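Local coordinates for protein superoxide dismutase 1 (Perkinsus marinus, PDB 2CW2) that probably protects the cell from superoxide, converting it to oxygen and hydrogen peroxide at an iron centre, at residues F33-L38 / Y56-H61. Residues are numbered along the deposited sequence; the frame is centred on the assembly and turned at random.
With FE (Fe (III) ion), chain C.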
ATOM      1  N   PHE A  33       3.495  19.990  15.515  1.00 14.52           N
ATOM      2  CA  PHE A  33       4.259  18.767  15.346  1.00 13.96           C
ATOM      3  C   PHE A  33       5.386  19.030  14.362  1.00 14.90           C
ATOM      4  O   PHE A  33       5.254  19.876  13.471  1.00 14.85           O
ATOM      5  CB  PHE A  33       3.354  17.612  14.858  1.00 12.63           C
ATOM      6  CG  PHE A  33       2.286  17.250  15.819  1.00 12.11           C
ATOM      7  CD1 PHE A  33       2.558  16.421  16.900  1.00 11.80           C
ATOM      8  CD2 PHE A  33       1.012  17.763  15.668  1.00 11.67           C
ATOM      9  CE1 PHE A  33       1.565  16.090  17.809  1.00 12.40           C
ATOM     10  CE2 PHE A  33       0.006  17.441  16.579  1.00 12.29           C
ATOM     11  CZ  PHE A  33       0.285  16.596  17.650  1.00 11.72           C
ATOM     12  N   GLN A  34       6.509  18.347  14.549  1.00 15.93           N
ATOM     13  CA  GLN A  34       7.627  18.496  13.633  1.00 17.43           C
ATOM     14  C   GLN A  34       8.091  17.154  13.119  1.00 16.29           C
ATOM     15  O   GLN A  34       7.864  16.111  13.732  1.00 17.47           O
ATOM     16  CB  GLN A  34       8.811  19.225  14.286  1.00 20.44           C
ATOM     17  CG  GLN A  34       8.468  20.532  14.978  1.00 24.44           C
ATOM     18  CD  GLN A  34       8.084  21.660  14.026  1.00 27.57           C
ATOM     19  OE1 GLN A  34       8.565  21.731  12.888  1.00 30.05           O
ATOM     20  NE2 GLN A  34       7.228  22.566  14.503  1.00 29.00           N
ATOM     21  N   CYS A  35       8.759  17.199  11.985  1.00 14.41           N
ATOM     22  CA  CYS A  35       9.325  15.997  11.383  1.00 14.46           C
ATOM     23  C   CYS A  35      10.807  15.998  11.727  1.00 15.53           C
ATOM     24  O   CYS A  35      11.569  16.812  11.187  1.00 14.86           O
ATOM     25  CB  CYS A  35       9.105  16.055   9.869  1.00 12.95           C
ATOM     26  SG  CYS A  35       9.756  14.637   8.967  1.00 14.66           S
ATOM     27  N   PRO A  36      11.218  15.097  12.627  1.00 15.75           N
ATOM     28  CA  PRO A  36      12.616  15.044  13.087  1.00 15.97           C
ATOM     29  C   PRO A  36      13.537  14.737  11.918  1.00 15.86           C
ATOM     30  O   PRO A  36      13.151  13.961  11.024  1.00 15.02           O
ATOM     31  CB  PRO A  36      12.642  13.874  14.087  1.00 16.17           C
ATOM     32  CG  PRO A  36      11.248  13.454  14.283  1.00 16.62           C
ATOM     33  CD  PRO A  36      10.377  14.048  13.215  1.00 16.10           C
ATOM     34  N   PRO A  37      14.731  15.320  11.905  1.00 15.29           N
ATOM     35  CA  PRO A  37      15.671  15.075  10.814  1.00 16.54           C
ATOM     36  C   PRO A  37      16.185  13.653  10.879  1.00 16.08           C
ATOM     37  O   PRO A  37      16.189  13.037  11.942  1.00 16.85           O
ATOM     38  CB  PRO A  37      16.820  16.063  11.104  1.00 16.52           C
ATOM     39  CG  PRO A  37      16.761  16.219  12.569  1.00 17.24           C
ATOM     40  CD  PRO A  37      15.284  16.241  12.912  1.00 16.77           C
ATOM     41  N   LEU A  38      16.571  13.134   9.724  1.00 16.61           N
ATOM     42  CA  LEU A  38      17.248  11.846   9.630  1.00 15.93           C
ATOM     43  C   LEU A  38      18.508  11.907  10.474  1.00 16.01           C
ATOM     44  O   LEU A  38      19.206  12.934  10.493  1.00 14.84           O
ATOM     45  CB  LEU A  38      17.647  11.594   8.183  1.00 16.91           C
ATOM     46  CG  LEU A  38      16.906  10.619   7.276  1.00 19.08           C
ATOM     47  CD1 LEU A  38      15.515  10.205   7.760  1.00 18.36           C
ATOM     48  CD2 LEU A  38      16.896  11.063   5.804  1.00 17.81           C
ATOM     49  N   TYR A  56      12.712  10.954  -0.895  1.00 11.55           N
ATOM     50  CA  TYR A  56      11.266  10.875  -1.077  1.00 11.81           C
ATOM     51  C   TYR A  56      10.554  10.387   0.188  1.00 10.97           C
ATOM     52  O   TYR A  56       9.535  10.951   0.607  1.00 11.47           O
ATOM     53  CB  TYR A  56      10.927   9.956  -2.245  1.00 12.64           C
ATOM     54  CG  TYR A  56      11.016  10.658  -3.573  1.00 14.85           C
ATOM     55  CD1 TYR A  56       9.935  11.380  -4.059  1.00 14.91           C
ATOM     56  CD2 TYR A  56      12.189  10.625  -4.329  1.00 16.57           C
ATOM     57  CE1 TYR A  56       9.996  12.036  -5.266  1.00 17.56           C
ATOM     58  CE2 TYR A  56      12.264  11.287  -5.549  1.00 17.87           C
ATOM     59  CZ  TYR A  56      11.152  11.995  -6.008  1.00 18.60           C
ATOM     60  OH  TYR A  56      11.190  12.673  -7.210  1.00 20.83           O
ATOM     61  N   HIS A  57      11.106   9.351   0.801  1.00 10.80           N
ATOM     62  CA  HIS A  57      10.422   8.713   1.936  1.00 11.31           C
ATOM     63  C   HIS A  57      10.353   9.681   3.116  1.00 10.39           C
ATOM     64  O   HIS A  57       9.313   9.845   3.753  1.00  9.60           O
ATOM     65  CB  HIS A  57      11.090   7.370   2.349  1.00 10.39           C
ATOM     66  CG  HIS A  57      10.173   6.441   3.126  1.00 10.85           C
ATOM     67  ND1 HIS A  57      10.575   5.200   3.582  1.00 11.01           N
ATOM     68  CD2 HIS A  57       8.872   6.574   3.510  1.00 11.26           C
ATOM     69  CE1 HIS A  57       9.564   4.615   4.215  1.00 10.02           C
ATOM     70  NE2 HIS A  57       8.515   5.431   4.200  1.00 10.06           N
ATOM     71  N   HIS A  58      11.470  10.326   3.415  1.00 10.96           N
ATOM     72  CA  HIS A  58      11.481  11.263   4.524  1.00 11.80           C
ATOM     73  C   HIS A  58      10.967  12.659   4.135  1.00 12.37           C
ATOM     74  O   HIS A  58      10.048  13.181   4.776  1.00 11.36           O
ATOM     75  CB  HIS A  58      12.881  11.393   5.116  1.00 11.49           C
ATOM     76  CG  HIS A  58      12.953  12.354   6.273  1.00 13.48           C
ATOM     77  ND1 HIS A  58      13.172  13.704   6.111  1.00 14.18           N
ATOM     78  CD2 HIS A  58      12.832  12.152   7.606  1.00 13.58           C
ATOM     79  CE1 HIS A  58      13.197  14.296   7.299  1.00 12.99           C
ATOM     80  NE2 HIS A  58      12.992  13.377   8.223  1.00 13.78           N
ATOM     81  N   ASP A  59      11.577  13.264   3.110  1.00 12.92           N
ATOM     82  CA  ASP A  59      11.280  14.661   2.767  1.00 13.97           C
ATOM     83  C   ASP A  59       9.929  14.852   2.096  1.00 13.18           C
ATOM     84  O   ASP A  59       9.367  15.961   2.148  1.00 13.78           O
ATOM     85  CB  ASP A  59      12.357  15.285   1.862  1.00 15.10           C
ATOM     86  CG  ASP A  59      13.767  15.243   2.471  1.00 16.45           C
ATOM     87  OD1 ASP A  59      13.957  14.967   3.678  1.00 16.95           O
ATOM     88  OD2 ASP A  59      14.767  15.487   1.784  1.00 16.60           O
ATOM     89  N   LYS A  60       9.402  13.816   1.444  1.00 12.68           N
ATOM     90  CA  LYS A  60       8.042  13.914   0.912  1.00 12.95           C
ATOM     91  C   LYS A  60       6.991  13.220   1.808  1.00 11.99           C
ATOM     92  O   LYS A  60       6.124  13.894   2.391  1.00 12.52           O
ATOM     93  CB  LYS A  60       7.943  13.457  -0.574  1.00 14.46           C
ATOM     94  CG  LYS A  60       8.709  14.381  -1.614  1.00 17.16           C
ATOM     95  CD  LYS A  60       8.212  15.841  -1.584  1.00 18.38           C
ATOM     96  CE  LYS A  60       8.758  16.742  -2.739  1.00 20.56           C
ATOM     97  NZ  LYS A  60       9.839  16.105  -3.527  1.00 21.78           N
ATOM     98  N   HIS A  61       7.072  11.892   1.935  1.00 11.29           N
ATOM     99  CA  HIS A  61       6.025  11.139   2.628  1.00 10.75           C
ATOM    100  C   HIS A  61       5.945  11.522   4.095  1.00 10.34           C
ATOM    101  O   HIS A  61       4.895  11.950   4.574  1.00 10.05           O
ATOM    102  CB  HIS A  61       6.262   9.624   2.506  1.00 11.19           C
ATOM    103  CG  HIS A  61       6.091   9.093   1.116  1.00 11.38           C
ATOM    104  ND1 HIS A  61       4.858   8.782   0.582  1.00 12.08           N
ATOM    105  CD2 HIS A  61       6.997   8.822   0.147  1.00 11.39           C
ATOM    106  CE1 HIS A  61       5.012   8.344  -0.654  1.00 10.76           C
ATOM    107  NE2 HIS A  61       6.301   8.348  -0.937  1.00 11.09           N
TER
HETATM  108 FE    FE C 402       6.738   4.803   4.674  1.00 11.30          FE
HETATM  109  O   HOH W   1       4.682   3.908   5.371  1.00  9.82           O
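L38 and H58 bring the two backbones nearest, their CA atoms 7.7 Å apart, where the irregular, proline-containing segment 33-38 passes alongside a helical turn of 56-61 that widens to a pi-type turn, Y56 O accepting from both K60 N and H61 N. The gap is bridged mainly by the imidazole of H58. With CG anti to the backbone N (chi1 -180°), its ring reaches out from the helix, and H58 NE2 donates to P36 O over 2.9 Å in a nearly straight bond (171°). The oxygen lies close to the ring plane. Histidine suits this place because its other nitrogen can donate too: H58 ND1 reaches D59 OD1 at 2.9 Å, again near the ring plane. Two bonds thus fix the ring's rotation, and donation from both nitrogens is consistent with a protonated imidazole. The nearby carboxylate may help to stabilise it, although D59 OD2 also forms a salt bridge with K42.

A methyl and a thiol complete the contact with the same ring. L38 CD1 approaches obliquely to 3.3 Å from H58 CD2, its branched end supplying the methyl that a buried ring carbon can pack against. The CB of C35 is directed toward the helix, and SG stands 4.0 Å from the H58 ring centroid, also oblique, in a sulfur-aromatic contact. The ring-restrained phi of P36 and P37 helps keep this irregular segment extended.

H57, one residue before H58, is turned to the iron instead, binding it through NE2 at 1.9 Å with H105, D187, H191 and a water. Within the alpha-hairpin domain, the extended segment runs beside helix 51-73, C35 touching H62, Q63 and V66, while P36 rests on T106 and L38 on F109 of helix 93-110.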